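Local coordinates for protein methylmalonyl-CoA carboxyltransferase 12S subunit (Propionibacterium freudenreichii, PDB 1ON9) that transfers the carboxyl group of methylmalonyl-CoA to the biotin of the 1.3S subunit, yielding propanoyl-CoA, as the hexameric core of transcarboxylase, at residues F135-G140 / A172-P177; Q366-P371 / T404-K409; G443-I448 / E465-Y470; R322-S327 / D494-I499. One frame throughout, in Å; residues are numbered along the deposited sequence.

Contact 1: residues F135-G140 / A172-P177; sequences FFYDSG and AIIAGP. With MCA (methylmalonyl-coenzyme A), chain N.
I173 lies beside F136 on one face of two neighbouring parallel strands, its CD1 over the centre of the phenyl ring, 4.0 Å from the centroid: a CH-pi contact. With CG anti to the carbonyl carbon (chi1 -74°), the F136 ring leans across to the neighbouring strand, and CD2 meets I173 CG2 at 3.7 Å. On the reverse face Y137 CE2 packs on A172 CB at 3.4 Å, while the tyrosine hydroxyl bonds S185. Between these layers the backbones are joined by I173 N to F135 O (2.8 Å), Y137 N to I173 O (2.7 Å) and A175 N to Y137 O. An alanine in place of F136 would probably leave a gap between I173 and S101 of strand 95-102, and CD1 of I173 without its aromatic face. Past the corner at G176 the contact becomes more open to solvent: P177 and G140 are partly exposed, although S139 N still reaches P177 O at 2.7 Å. There G140 O takes a weak hydrogen bond from N6 of the methylmalonyl-CoA adenine, 3.5 Å long. Parallel strands linked through helix 147-164 form a beta-alpha-beta crossover of the crotonase-type carboxyltransferase fold, with the bound CoA at the strand's C-terminal end.

Contact 2: residues Q366-P371 / T404-K409; sequences QLVDVP and TVVLRK
D369 and R408 meet with carboxylate and guanidinium planes 78° apart, nearly perpendicular, and the salt bridge is made by one N-H, R408 NE to D369 OD2 at 2.8 Å, on the syn side of the carboxylate but tilted from the guanidinium plane. CG of D369 stands anti to the backbone N (chi1 -167°), which swings the carboxylate across to residues 408-409. Its second oxygen, OD1, is met from above the carboxylate plane by K409 N at 2.9 Å, and a water links OD1 to K409 NZ, with a weak bond to R408 NH2 as well. K409 NZ also bonds the carbonyl of G286. An asparagine in place of D369 would probably leave the R408 guanidinium without its anionic mate and weaken the grip on the turn at 408. At the other end the Q366 side chain slants across T404, with OG1 in the amide plane and NE2 bonded to it at 3.1 Å, nearly straight at 176°; Y395 holds the amide oxygen and C419 the threonine hydroxyl. Between these polar ends V368 CG2 crosses T404 CG2 at 3.5 Å, and L367 runs alongside V405 on the reverse face. V368 O takes both L407 N (2.8 Å) and R408 N (3.2 Å), two donors in the carbonyl plane where the chain turns its corner. Y290 gives D369 OD2 a further hydrogen bond. Strand 326-333 flanks 366-370 on its far side from 404-407, helix 292-299 packs on L367 and L407, and helix 412-417 meets V370 and V406.

Contact 3: residues G443-I448 / E465-Y470; sequences GAANVI and EKIEEY
A444 opens the contact by setting its methyl on the flat of the Y470 ring. CB stands 3.5 Å from the ring centroid, 15° off the normal, and comes to 3.4 Å from CZ, so this CH-pi contact is displaced toward the hydroxyl end of the ring. Y470 has CG anti to its own backbone N (chi1 -167°), which carries the ring from helix 459-474 over to the first helix. At its far end the phenol oxygen is hydrogen-bonded to the carbonyl of I144 of the second subunit, so the ring is held at the hydroxyl as well as over its face.

One residue on, A445 makes the closest backbone approach: its CA is 5.3 Å from that of I467. Its CB touches I467 CG1 at 3.7 Å and K466 CB at 4.0 Å, a small side chain resting on the backbone and inner carbons of the second helix. The rest of K466 turns away toward a weak salt bridge with E469 on its own helix. N446 looks instead to R463, which takes its OD1 in a hydrogen bond.

I448 comes back to the tyrosine one turn after A444. It crosses Y470 at about a right angle and puts CD1 3.8 Å from CE1, obliquely to the ring. The small A445 at the closest point is consistent with segment axes 8.5 Å apart at a steep 119° crossing, without any hydrogen bond between the helices. This is plain packing between helices 441-448 and 459-474 in the helical C-terminal part of the carboxyltransferase domain, whose tyrosine reaches into the interface between subunits.

Contact 4: residues R322-S327 / D494-I499; sequences RVNGRS and DTRRKI
V323 lies alongside the guanidinium end of R496, the two side chains sliding by each other in opposite directions, with CG1 4.2 Å from the arginine NH1. Fully extended from CG to NE, R496 leaves helix 495-505 with CG anti to the backbone N (chi1 178°) and reaches the hairpin turn between strands 316-323 and 326-333. There N324, at the first corner of a type I' turn, crosses it: the amide and guanidinium planes stand 71° apart, and ND2 is 3.7 Å from NH2, two donors that pack without bonding. Each looks to another acceptor, ND2 to the carbonyl of N269 and NH2 to D301 in a salt bridge. A turn of helix farther on, I499 CG2 approaches V323 CG2 at 4.5 Å, a light apolar touch. The turn itself is closed by R326 N to V323 O at 3.0 Å. R496 spends its other nitrogens on carbonyls, NH1 on I299 and NE on D271, while D301 also accepts from the backbone N of N324 and G325. With no hydrogen bond running directly from hairpin to helix, the polar coupling goes through D301, whose carboxylate probably offsets the buried arginine charge and ties both elements together.

Contacts 1 and 2 are buried pairings of parallel strands, one in each of the chain's two seven-stranded sheets, on opposite sides of its centre and about 38 Å apart between centres. They differ where the strands end: contact 1 runs out beside the bound CoA, contact 2 into a charged cluster. Contact 4 sets a helix against a hairpin of the same sheet as contact 2, and the two touch, V405 CG2 on I499 CG1 at 3.9 Å; it is buried too, but relies on an arginine served by third parties. Contact 3, farthest from the chain's centre and only partly buried, is purely apolar between its helices and borders another subunit.

Contact 1: residues F135-G140 / A172-P177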
loop_
_atom_site.group_PDB
_atom_site.type_symbol
_atom_site.label_atom_id
_atom_site.label_comp_id
_atom_site.label_asym_id
_atom_site.label_seq_id
_atom_site.Cartn_x
_atom_site.Cartn_y
_atom_site.Cartn_z
ATOM N N PHE E 135 -1.743 29.207 -16.440
ATOM C CA PHE E 135 -2.993 29.791 -16.874
ATOM C C PHE E 135 -2.886 31.306 -16.887
ATOM O O PHE E 135 -2.566 31.922 -15.872
ATOM C CB PHE E 135 -4.078 29.314 -15.886
ATOM C CG PHE E 135 -5.505 29.630 -16.282
ATOM C CD1 PHE E 135 -6.555 29.129 -15.503
ATOM C CD2 PHE E 135 -5.814 30.424 -17.387
ATOM C CE1 PHE E 135 -7.882 29.416 -15.813
ATOM C CE2 PHE E 135 -7.140 30.713 -17.701
ATOM C CZ PHE E 135 -8.176 30.210 -16.910
ATOM N N PHE E 136 -3.124 31.886 -18.057
ATOM C CA PHE E 136 -3.139 33.335 -18.234
ATOM C C PHE E 136 -4.596 33.774 -18.034
ATOM O O PHE E 136 -5.466 33.423 -18.827
ATOM C CB PHE E 136 -2.722 33.732 -19.653
ATOM C CG PHE E 136 -1.256 33.592 -19.928
ATOM C CD1 PHE E 136 -0.744 32.419 -20.462
ATOM C CD2 PHE E 136 -0.395 34.660 -19.700
ATOM C CE1 PHE E 136 0.617 32.304 -20.779
ATOM C CE2 PHE E 136 0.969 34.567 -20.010
ATOM C CZ PHE E 136 1.478 33.383 -20.554
ATOM N N TYR E 137 -4.846 34.529 -16.974
ATOM C CA TYR E 137 -6.166 35.038 -16.662
ATOM C C TYR E 137 -6.289 36.433 -17.242
ATOM O O TYR E 137 -5.374 37.246 -17.128
ATOM C CB TYR E 137 -6.365 35.115 -15.153
ATOM C CG TYR E 137 -6.340 33.778 -14.467
ATOM C CD1 TYR E 137 -7.527 33.140 -14.101
ATOM C CD2 TYR E 137 -5.133 33.167 -14.149
ATOM C CE1 TYR E 137 -7.511 31.933 -13.423
ATOM C CE2 TYR E 137 -5.098 31.946 -13.467
ATOM C CZ TYR E 137 -6.290 31.342 -13.103
ATOM O OH TYR E 137 -6.264 30.184 -12.389
ATOM N N ASP E 138 -7.440 36.705 -17.839
ATOM C CA ASP E 138 -7.714 37.987 -18.472
ATOM C C ASP E 138 -9.222 37.887 -18.668
ATOM O O ASP E 138 -9.689 37.514 -19.743
ATOM C CB ASP E 138 -6.981 38.049 -19.822
ATOM C CG ASP E 138 -6.901 39.468 -20.391
ATOM O OD1 ASP E 138 -7.615 40.350 -19.873
ATOM O OD2 ASP E 138 -6.135 39.689 -21.359
ATOM N N SER E 139 -9.979 38.225 -17.625
ATOM C CA SER E 139 -11.429 38.066 -17.670
ATOM C C SER E 139 -12.228 39.138 -16.958
ATOM O O SER E 139 -11.963 39.468 -15.811
ATOM C CB SER E 139 -11.801 36.703 -17.069
ATOM O OG SER E 139 -13.209 36.553 -16.920
ATOM N N GLY E 140 -13.227 39.665 -17.652
ATOM C CA GLY E 140 -14.066 40.683 -17.061
ATOM C C GLY E 140 -14.987 40.094 -16.003
ATOM O O GLY E 140 -15.773 40.815 -15.408
ATOM N N ALA E 172 -0.277 30.928 -12.060
ATOM C CA ALA E 172 -1.311 31.792 -12.590
ATOM C C ALA E 172 -0.650 33.082 -13.039
ATOM O O ALA E 172 0.182 33.641 -12.323
ATOM C CB ALA E 172 -2.360 32.090 -11.511
ATOM N N ILE E 173 -0.984 33.529 -14.242
ATOM C CA ILE E 173 -0.451 34.791 -14.736
ATOM C C ILE E 173 -1.676 35.650 -14.986
ATOM O O ILE E 173 -2.468 35.387 -15.896
ATOM C CB ILE E 173 0.341 34.659 -16.059
ATOM C CG1 ILE E 173 1.550 33.733 -15.868
ATOM C CG2 ILE E 173 0.844 36.039 -16.489
ATOM C CD1 ILE E 173 1.416 32.422 -16.591
ATOM N N ILE E 174 -1.849 36.661 -14.147
ATOM C CA ILE E 174 -2.990 37.547 -14.271
ATOM C C ILE E 174 -2.459 38.679 -15.130
ATOM O O ILE E 174 -1.578 39.446 -14.712
ATOM C CB ILE E 174 -3.469 38.021 -12.875
ATOM C CG1 ILE E 174 -3.733 36.778 -12.003
ATOM C CG2 ILE E 174 -4.752 38.860 -13.013
ATOM C CD1 ILE E 174 -4.293 37.054 -10.658
ATOM N N ALA E 175 -2.984 38.756 -16.347
ATOM C CA ALA E 175 -2.514 39.743 -17.312
ATOM C C ALA E 175 -3.642 40.604 -17.853
ATOM O O ALA E 175 -3.563 41.136 -18.968
ATOM C CB ALA E 175 -1.800 39.021 -18.454
ATOM N N GLY E 176 -4.689 40.727 -17.048
ATOM C CA GLY E 176 -5.841 41.521 -17.417
ATOM C C GLY E 176 -6.766 41.518 -16.214
ATOM O O GLY E 176 -6.332 41.203 -15.100
ATOM N N PRO E 177 -8.048 41.866 -16.391
ATOM C CA PRO E 177 -8.943 41.859 -15.235
ATOM C C PRO E 177 -9.101 40.441 -14.717
ATOM O O PRO E 177 -8.911 39.477 -15.451
ATOM C CB PRO E 177 -10.265 42.374 -15.811
ATOM C CG PRO E 177 -9.847 43.202 -16.960
ATOM C CD PRO E 177 -8.729 42.408 -17.577
HETATM C C8 MCA N . -16.296 42.719 -20.021
HETATM N N9 MCA N . -16.969 42.405 -21.211
HETATM C C4 MCA N . -17.818 41.368 -20.861
HETATM C C5 MCA N . -17.593 41.138 -19.482
HETATM N N7 MCA N . -16.633 41.997 -18.978
HETATM N N3 MCA N . -18.717 40.684 -21.683
HETATM C C2 MCA N . -19.405 39.711 -21.009
HETATM N N1 MCA N . -19.275 39.394 -19.680
HETATM C C6 MCA N . -18.372 40.087 -18.871
HETATM N N6 MCA N . -18.293 39.729 -17.579
HETATM C "C1'" MCA N . -16.901 42.912 -22.480
HETATM C "C2'" MCA N . -17.727 44.208 -22.551
HETATM O "O2'" MCA N . -19.093 43.934 -22.752
HETATM C "C3'" MCA N . -17.009 44.973 -23.660
HETATM O "O3'" MCA N . -17.587 44.671 -24.937
HETATM C "C4'" MCA N . -15.525 44.550 -23.521
HETATM O "O4'" MCA N . -15.554 43.266 -22.795
HETATM C "C5'" MCA N . -14.571 45.480 -22.683
HETATM O "O5'" MCA N . -15.232 46.391 -22.290
HETATM P P3 MCA N . -17.397 44.939 -26.574
HETATM O O31 MCA N . -17.725 46.382 -26.311
HETATM O O32 MCA N . -18.508 44.212 -27.289
HETATM O O33 MCA N . -16.041 44.799 -27.232
#

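Contact 2: residues Q366-P371 / T404-K409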
loop_
_atom_site.group_PDB
_atom_site.type_symbol
_atom_site.label_atom_id
_atom_site.label_comp_id
_atom_site.label_asym_id
_atom_site.label_seq_id
_atom_site.Cartn_x
_atom_site.Cartn_y
_atom_site.Cartn_z
ATOM N N GLN E 366 17.543 27.811 5.617
ATOM C CA GLN E 366 17.220 28.971 6.449
ATOM C C GLN E 366 18.468 29.772 6.824
ATOM O O GLN E 366 19.514 29.198 7.145
ATOM C CB GLN E 366 16.529 28.533 7.757
ATOM C CG GLN E 366 15.106 27.972 7.602
ATOM C CD GLN E 366 15.037 26.786 6.670
ATOM O OE1 GLN E 366 14.362 26.830 5.629
ATOM N NE2 GLN E 366 15.732 25.709 7.032
ATOM N N LEU E 367 18.353 31.096 6.773
ATOM C CA LEU E 367 19.435 31.992 7.178
ATOM C C LEU E 367 18.787 32.776 8.312
ATOM O O LEU E 367 17.888 33.604 8.100
ATOM C CB LEU E 367 19.849 32.898 6.017
ATOM C CG LEU E 367 20.414 32.154 4.802
ATOM C CD1 LEU E 367 20.823 33.183 3.751
ATOM C CD2 LEU E 367 21.618 31.283 5.201
ATOM N N VAL E 368 19.246 32.499 9.525
ATOM C CA VAL E 368 18.646 33.078 10.712
ATOM C C VAL E 368 19.338 34.251 11.378
ATOM O O VAL E 368 20.533 34.224 11.686
ATOM C CB VAL E 368 18.442 31.967 11.789
ATOM C CG1 VAL E 368 17.595 32.476 12.956
ATOM C CG2 VAL E 368 17.791 30.726 11.145
ATOM N N ASP E 369 18.550 35.286 11.602
ATOM C CA ASP E 369 19.004 36.464 12.313
ATOM C C ASP E 369 17.685 37.122 12.672
ATOM O O ASP E 369 17.241 38.054 12.008
ATOM C CB ASP E 369 19.841 37.387 11.432
ATOM C CG ASP E 369 20.552 38.436 12.254
ATOM O OD1 ASP E 369 20.222 38.523 13.456
ATOM O OD2 ASP E 369 21.419 39.162 11.721
ATOM N N VAL E 370 17.064 36.607 13.729
ATOM C CA VAL E 370 15.752 37.069 14.156
ATOM C C VAL E 370 15.723 37.318 15.671
ATOM O O VAL E 370 16.027 36.428 16.472
ATOM C CB VAL E 370 14.687 36.005 13.715
ATOM C CG1 VAL E 370 14.967 34.662 14.421
ATOM C CG2 VAL E 370 13.266 36.518 13.974
ATOM N N PRO E 371 15.363 38.542 16.079
ATOM C CA PRO E 371 15.297 38.938 17.492
ATOM C C PRO E 371 14.001 38.570 18.199
ATOM O O PRO E 371 13.891 38.709 19.415
ATOM C CB PRO E 371 15.487 40.443 17.417
ATOM C CG PRO E 371 14.695 40.782 16.214
ATOM C CD PRO E 371 15.138 39.709 15.210
ATOM N N THR E 404 19.665 24.770 8.211
ATOM C CA THR E 404 19.590 26.063 8.856
ATOM C C THR E 404 20.946 26.590 9.294
ATOM O O THR E 404 21.741 25.882 9.908
ATOM C CB THR E 404 18.669 25.973 10.084
ATOM O OG1 THR E 404 17.359 25.597 9.646
ATOM C CG2 THR E 404 18.606 27.300 10.835
ATOM N N VAL E 405 21.194 27.844 8.962
ATOM C CA VAL E 405 22.432 28.487 9.337
ATOM C C VAL E 405 22.047 29.690 10.173
ATOM O O VAL E 405 21.287 30.554 9.734
ATOM C CB VAL E 405 23.222 28.942 8.099
ATOM C CG1 VAL E 405 24.529 29.649 8.535
ATOM C CG2 VAL E 405 23.559 27.731 7.238
ATOM N N VAL E 406 22.551 29.737 11.394
ATOM C CA VAL E 406 22.245 30.870 12.245
ATOM C C VAL E 406 23.353 31.891 12.090
ATOM O O VAL E 406 24.488 31.671 12.524
ATOM C CB VAL E 406 22.115 30.439 13.699
ATOM C CG1 VAL E 406 21.812 31.648 14.576
ATOM C CG2 VAL E 406 21.009 29.388 13.807
ATOM N N LEU E 407 23.008 33.005 11.449
ATOM C CA LEU E 407 23.954 34.084 11.197
ATOM C C LEU E 407 24.220 34.900 12.443
ATOM O O LEU E 407 25.366 35.220 12.744
ATOM C CB LEU E 407 23.415 35.026 10.112
ATOM C CG LEU E 407 23.006 34.413 8.763
ATOM C CD1 LEU E 407 22.583 35.533 7.815
ATOM C CD2 LEU E 407 24.175 33.628 8.160
ATOM N N ARG E 408 23.157 35.243 13.166
ATOM C CA ARG E 408 23.314 36.078 14.337
ATOM C C ARG E 408 22.209 35.825 15.378
ATOM O O ARG E 408 22.199 34.782 16.011
ATOM C CB ARG E 408 23.352 37.542 13.865
ATOM C CG ARG E 408 23.849 38.548 14.888
ATOM C CD ARG E 408 24.267 39.842 14.192
ATOM N NE ARG E 408 23.144 40.504 13.524
ATOM C CZ ARG E 408 23.164 41.772 13.130
ATOM N NH1 ARG E 408 24.257 42.514 13.326
ATOM N NH2 ARG E 408 22.089 42.313 12.574
ATOM N N LYS E 409 21.280 36.756 15.556
ATOM C CA LYS E 409 20.230 36.551 16.557
ATOM C C LYS E 409 19.311 35.364 16.240
ATOM O O LYS E 409 18.957 35.123 15.089
ATOM C CB LYS E 409 19.372 37.808 16.694
ATOM C CG LYS E 409 20.123 39.074 17.075
ATOM C CD LYS E 409 19.129 40.236 17.192
ATOM C CE LYS E 409 19.806 41.591 17.442
ATOM N NZ LYS E 409 20.493 42.135 16.227
HETATM O O HOH W 1 19.878 41.023 13.981
#

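Contact 3: residues G443-I448 / E465-Y470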
loop_
_atom_site.group_PDB
_atom_site.type_symbol
_atom_site.label_atom_id
_atom_site.label_comp_id
_atom_site.label_asym_id
_atom_site.label_seq_id
_atom_site.Cartn_x
_atom_site.Cartn_y
_atom_site.Cartn_z
ATOM N N GLY E 443 18.210 40.811 29.871
ATOM C CA GLY E 443 16.883 40.578 30.412
ATOM C C GLY E 443 16.853 39.392 31.360
ATOM O O GLY E 443 16.237 39.441 32.424
ATOM N N ALA E 444 17.534 38.316 30.981
ATOM C CA ALA E 444 17.563 37.120 31.809
ATOM C C ALA E 444 18.215 37.358 33.164
ATOM O O ALA E 444 17.649 37.011 34.201
ATOM C CB ALA E 444 18.287 35.994 31.075
ATOM N N ALA E 445 19.407 37.944 33.168
ATOM C CA ALA E 445 20.095 38.184 34.433
ATOM C C ALA E 445 19.262 39.079 35.340
ATOM O O ALA E 445 19.196 38.860 36.550
ATOM C CB ALA E 445 21.472 38.815 34.181
ATOM N N ASN E 446 18.617 40.081 34.753
ATOM C CA ASN E 446 17.805 40.999 35.539
ATOM C C ASN E 446 16.626 40.311 36.198
ATOM O O ASN E 446 16.229 40.673 37.305
ATOM C CB ASN E 446 17.317 42.164 34.679
ATOM C CG ASN E 446 18.420 43.162 34.387
ATOM O OD1 ASN E 446 19.269 43.421 35.242
ATOM N ND2 ASN E 446 18.409 43.736 33.186
ATOM N N VAL E 447 16.064 39.315 35.525
ATOM C CA VAL E 447 14.940 38.598 36.100
ATOM C C VAL E 447 15.399 37.582 37.134
ATOM O O VAL E 447 14.950 37.613 38.281
ATOM C CB VAL E 447 14.113 37.853 35.023
ATOM C CG1 VAL E 447 13.178 36.852 35.692
ATOM C CG2 VAL E 447 13.305 38.846 34.206
ATOM N N ILE E 448 16.317 36.699 36.753
ATOM C CA ILE E 448 16.745 35.667 37.678
ATOM C C ILE E 448 17.703 36.056 38.795
ATOM O O ILE E 448 17.759 35.371 39.812
ATOM C CB ILE E 448 17.264 34.413 36.917
ATOM C CG1 ILE E 448 18.417 34.756 35.983
ATOM C CG2 ILE E 448 16.130 33.823 36.093
ATOM C CD1 ILE E 448 18.886 33.549 35.187
ATOM N N GLU E 465 28.351 41.419 36.015
ATOM C CA GLU E 465 28.883 40.087 36.271
ATOM C C GLU E 465 27.878 38.985 35.890
ATOM O O GLU E 465 28.220 38.035 35.180
ATOM C CB GLU E 465 29.268 39.962 37.755
ATOM C CG GLU E 465 29.189 38.547 38.331
ATOM C CD GLU E 465 30.138 37.585 37.651
ATOM O OE1 GLU E 465 29.988 36.357 37.845
ATOM O OE2 GLU E 465 31.040 38.060 36.929
ATOM N N LYS E 466 26.645 39.122 36.358
ATOM C CA LYS E 466 25.600 38.133 36.073
ATOM C C LYS E 466 25.207 38.046 34.597
ATOM O O LYS E 466 24.905 36.963 34.087
ATOM C CB LYS E 466 24.373 38.432 36.931
ATOM C CG LYS E 466 24.667 38.327 38.419
ATOM C CD LYS E 466 25.217 36.934 38.720
ATOM C CE LYS E 466 25.602 36.749 40.178
ATOM N NZ LYS E 466 26.038 35.340 40.432
ATOM N N ILE E 467 25.194 39.185 33.920
ATOM C CA ILE E 467 24.871 39.219 32.502
ATOM C C ILE E 467 25.950 38.453 31.746
ATOM O O ILE E 467 25.650 37.644 30.868
ATOM C CB ILE E 467 24.819 40.666 31.973
ATOM C CG1 ILE E 467 23.616 41.394 32.581
ATOM C CG2 ILE E 467 24.738 40.667 30.441
ATOM C CD1 ILE E 467 23.506 42.835 32.150
ATOM N N GLU E 468 27.206 38.713 32.102
ATOM C CA GLU E 468 28.356 38.063 31.477
ATOM C C GLU E 468 28.290 36.559 31.697
ATOM O O GLU E 468 28.545 35.752 30.794
ATOM C CB GLU E 468 29.642 38.625 32.082
ATOM C CG GLU E 468 30.933 37.993 31.588
ATOM C CD GLU E 468 31.256 38.346 30.150
ATOM O OE1 GLU E 468 30.588 39.241 29.591
ATOM O OE2 GLU E 468 32.186 37.731 29.582
ATOM N N GLU E 469 27.943 36.188 32.919
ATOM C CA GLU E 469 27.820 34.797 33.308
ATOM C C GLU E 469 26.736 34.110 32.471
ATOM O O GLU E 469 26.941 33.014 31.958
ATOM C CB GLU E 469 27.446 34.729 34.784
ATOM C CG GLU E 469 28.004 33.539 35.530
ATOM C CD GLU E 469 27.645 33.583 37.005
ATOM O OE1 GLU E 469 27.916 34.617 37.656
ATOM O OE2 GLU E 469 27.093 32.585 37.511
ATOM N N TYR E 470 25.584 34.759 32.338
ATOM C CA TYR E 470 24.483 34.186 31.565
ATOM C C TYR E 470 24.822 34.111 30.074
ATOM O O TYR E 470 24.559 33.109 29.413
ATOM C CB TYR E 470 23.219 35.021 31.736
ATOM C CG TYR E 470 21.979 34.323 31.216
ATOM C CD1 TYR E 470 21.198 33.539 32.066
ATOM C CD2 TYR E 470 21.588 34.446 29.879
ATOM C CE1 TYR E 470 20.041 32.896 31.609
ATOM C CE2 TYR E 470 20.434 33.799 29.399
ATOM C CZ TYR E 470 19.667 33.029 30.280
ATOM O OH TYR E 470 18.525 32.407 29.847
#

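Contact 4: residues R322-S327 / D494-I499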
loop_
_atom_site.group_PDB
_atom_site.type_symbol
_atom_site.label_atom_id
_atom_site.label_comp_id
_atom_site.label_asym_id
_atom_site.label_seq_id
_atom_site.Cartn_x
_atom_site.Cartn_y
_atom_site.Cartn_z
ATOM N N ARG E 322 19.836 28.053 -6.356
ATOM C CA ARG E 322 20.417 26.761 -6.602
ATOM C C ARG E 322 21.760 26.628 -5.915
ATOM O O ARG E 322 22.501 27.601 -5.763
ATOM C CB ARG E 322 20.583 26.529 -8.109
ATOM C CG ARG E 322 19.258 26.282 -8.825
ATOM C CD ARG E 322 19.465 25.918 -10.278
ATOM N NE ARG E 322 18.196 25.746 -10.979
ATOM C CZ ARG E 322 17.541 26.722 -11.598
ATOM N NH1 ARG E 322 18.034 27.950 -11.606
ATOM N NH2 ARG E 322 16.394 26.461 -12.213
ATOM N N VAL E 323 22.049 25.414 -5.474
ATOM C CA VAL E 323 23.339 25.123 -4.880
ATOM C C VAL E 323 23.768 23.885 -5.649
ATOM O O VAL E 323 23.062 22.874 -5.657
ATOM C CB VAL E 323 23.260 24.816 -3.382
ATOM C CG1 VAL E 323 24.677 24.530 -2.851
ATOM C CG2 VAL E 323 22.679 26.003 -2.650
ATOM N N ASN E 324 24.909 23.985 -6.317
ATOM C CA ASN E 324 25.402 22.883 -7.129
ATOM C C ASN E 324 24.318 22.448 -8.127
ATOM O O ASN E 324 24.147 21.267 -8.395
ATOM C CB ASN E 324 25.825 21.713 -6.233
ATOM C CG ASN E 324 26.943 22.088 -5.247
ATOM O OD1 ASN E 324 27.033 21.516 -4.170
ATOM N ND2 ASN E 324 27.799 23.036 -5.624
ATOM N N GLY E 325 23.567 23.415 -8.654
ATOM C CA GLY E 325 22.538 23.123 -9.645
ATOM C C GLY E 325 21.173 22.675 -9.140
ATOM O O GLY E 325 20.204 22.641 -9.893
ATOM N N ARG E 326 21.094 22.339 -7.863
ATOM C CA ARG E 326 19.848 21.868 -7.266
ATOM C C ARG E 326 18.961 23.022 -6.788
ATOM O O ARG E 326 19.421 23.917 -6.087
ATOM C CB ARG E 326 20.184 20.961 -6.077
ATOM C CG ARG E 326 19.007 20.401 -5.287
ATOM C CD ARG E 326 19.493 19.989 -3.889
ATOM N NE ARG E 326 20.655 19.099 -3.953
ATOM C CZ ARG E 326 20.597 17.823 -4.331
ATOM N NH1 ARG E 326 19.432 17.274 -4.666
ATOM N NH2 ARG E 326 21.708 17.108 -4.416
ATOM N N SER E 327 17.686 22.991 -7.160
ATOM C CA SER E 327 16.765 24.026 -6.710
ATOM C C SER E 327 16.652 23.956 -5.196
ATOM O O SER E 327 16.566 22.871 -4.634
ATOM C CB SER E 327 15.356 23.809 -7.274
ATOM O OG SER E 327 15.308 23.988 -8.664
ATOM N N ASP E 494 32.959 29.563 5.005
ATOM C CA ASP E 494 32.656 28.207 4.526
ATOM C C ASP E 494 31.163 27.897 4.410
ATOM O O ASP E 494 30.789 26.752 4.165
ATOM C CB ASP E 494 33.253 27.160 5.467
ATOM C CG ASP E 494 34.748 27.336 5.677
ATOM O OD1 ASP E 494 35.438 27.689 4.707
ATOM O OD2 ASP E 494 35.222 27.101 6.810
ATOM N N THR E 495 30.322 28.903 4.599
ATOM C CA THR E 495 28.881 28.700 4.554
ATOM C C THR E 495 28.381 27.941 3.311
ATOM O O THR E 495 27.636 26.970 3.437
ATOM C CB THR E 495 28.145 30.042 4.653
ATOM O OG1 THR E 495 28.470 30.680 5.902
ATOM C CG2 THR E 495 26.637 29.816 4.557
ATOM N N ARG E 496 28.790 28.372 2.120
ATOM C CA ARG E 496 28.346 27.700 0.899
ATOM C C ARG E 496 28.736 26.225 0.926
ATOM O O ARG E 496 27.921 25.351 0.639
ATOM C CB ARG E 496 28.931 28.381 -0.343
ATOM C CG ARG E 496 28.528 27.692 -1.663
ATOM C CD ARG E 496 28.980 28.510 -2.864
ATOM N NE ARG E 496 29.031 27.739 -4.104
ATOM C CZ ARG E 496 27.981 27.399 -4.847
ATOM N NH1 ARG E 496 26.746 27.750 -4.493
ATOM N NH2 ARG E 496 28.172 26.713 -5.968
ATOM N N ARG E 497 29.978 25.933 1.296
ATOM C CA ARG E 497 30.395 24.540 1.342
ATOM C C ARG E 497 29.561 23.736 2.338
ATOM O O ARG E 497 29.136 22.622 2.039
ATOM C CB ARG E 497 31.885 24.433 1.707
ATOM C CG ARG E 497 32.409 22.997 1.796
ATOM C CD ARG E 497 33.939 22.980 1.816
ATOM N NE ARG E 497 34.486 23.595 3.021
ATOM C CZ ARG E 497 34.483 23.020 4.222
ATOM N NH1 ARG E 497 33.962 21.812 4.384
ATOM N NH2 ARG E 497 35.002 23.652 5.267
ATOM N N LYS E 498 29.338 24.288 3.529
ATOM C CA LYS E 498 28.573 23.574 4.549
ATOM C C LYS E 498 27.158 23.266 4.074
ATOM O O LYS E 498 26.668 22.155 4.248
ATOM C CB LYS E 498 28.533 24.380 5.851
ATOM C CG LYS E 498 29.893 24.449 6.546
ATOM C CD LYS E 498 30.324 23.074 6.985
ATOM C CE LYS E 498 31.745 23.072 7.509
ATOM N NZ LYS E 498 32.140 21.691 7.902
ATOM N N ILE E 499 26.502 24.251 3.478
ATOM C CA ILE E 499 25.151 24.037 2.963
ATOM C C ILE E 499 25.177 23.032 1.810
ATOM O O ILE E 499 24.367 22.097 1.756
ATOM C CB ILE E 499 24.553 25.358 2.462
ATOM C CG1 ILE E 499 24.315 26.300 3.649
ATOM C CG2 ILE E 499 23.254 25.095 1.700
ATOM C CD1 ILE E 499 23.953 27.732 3.234
#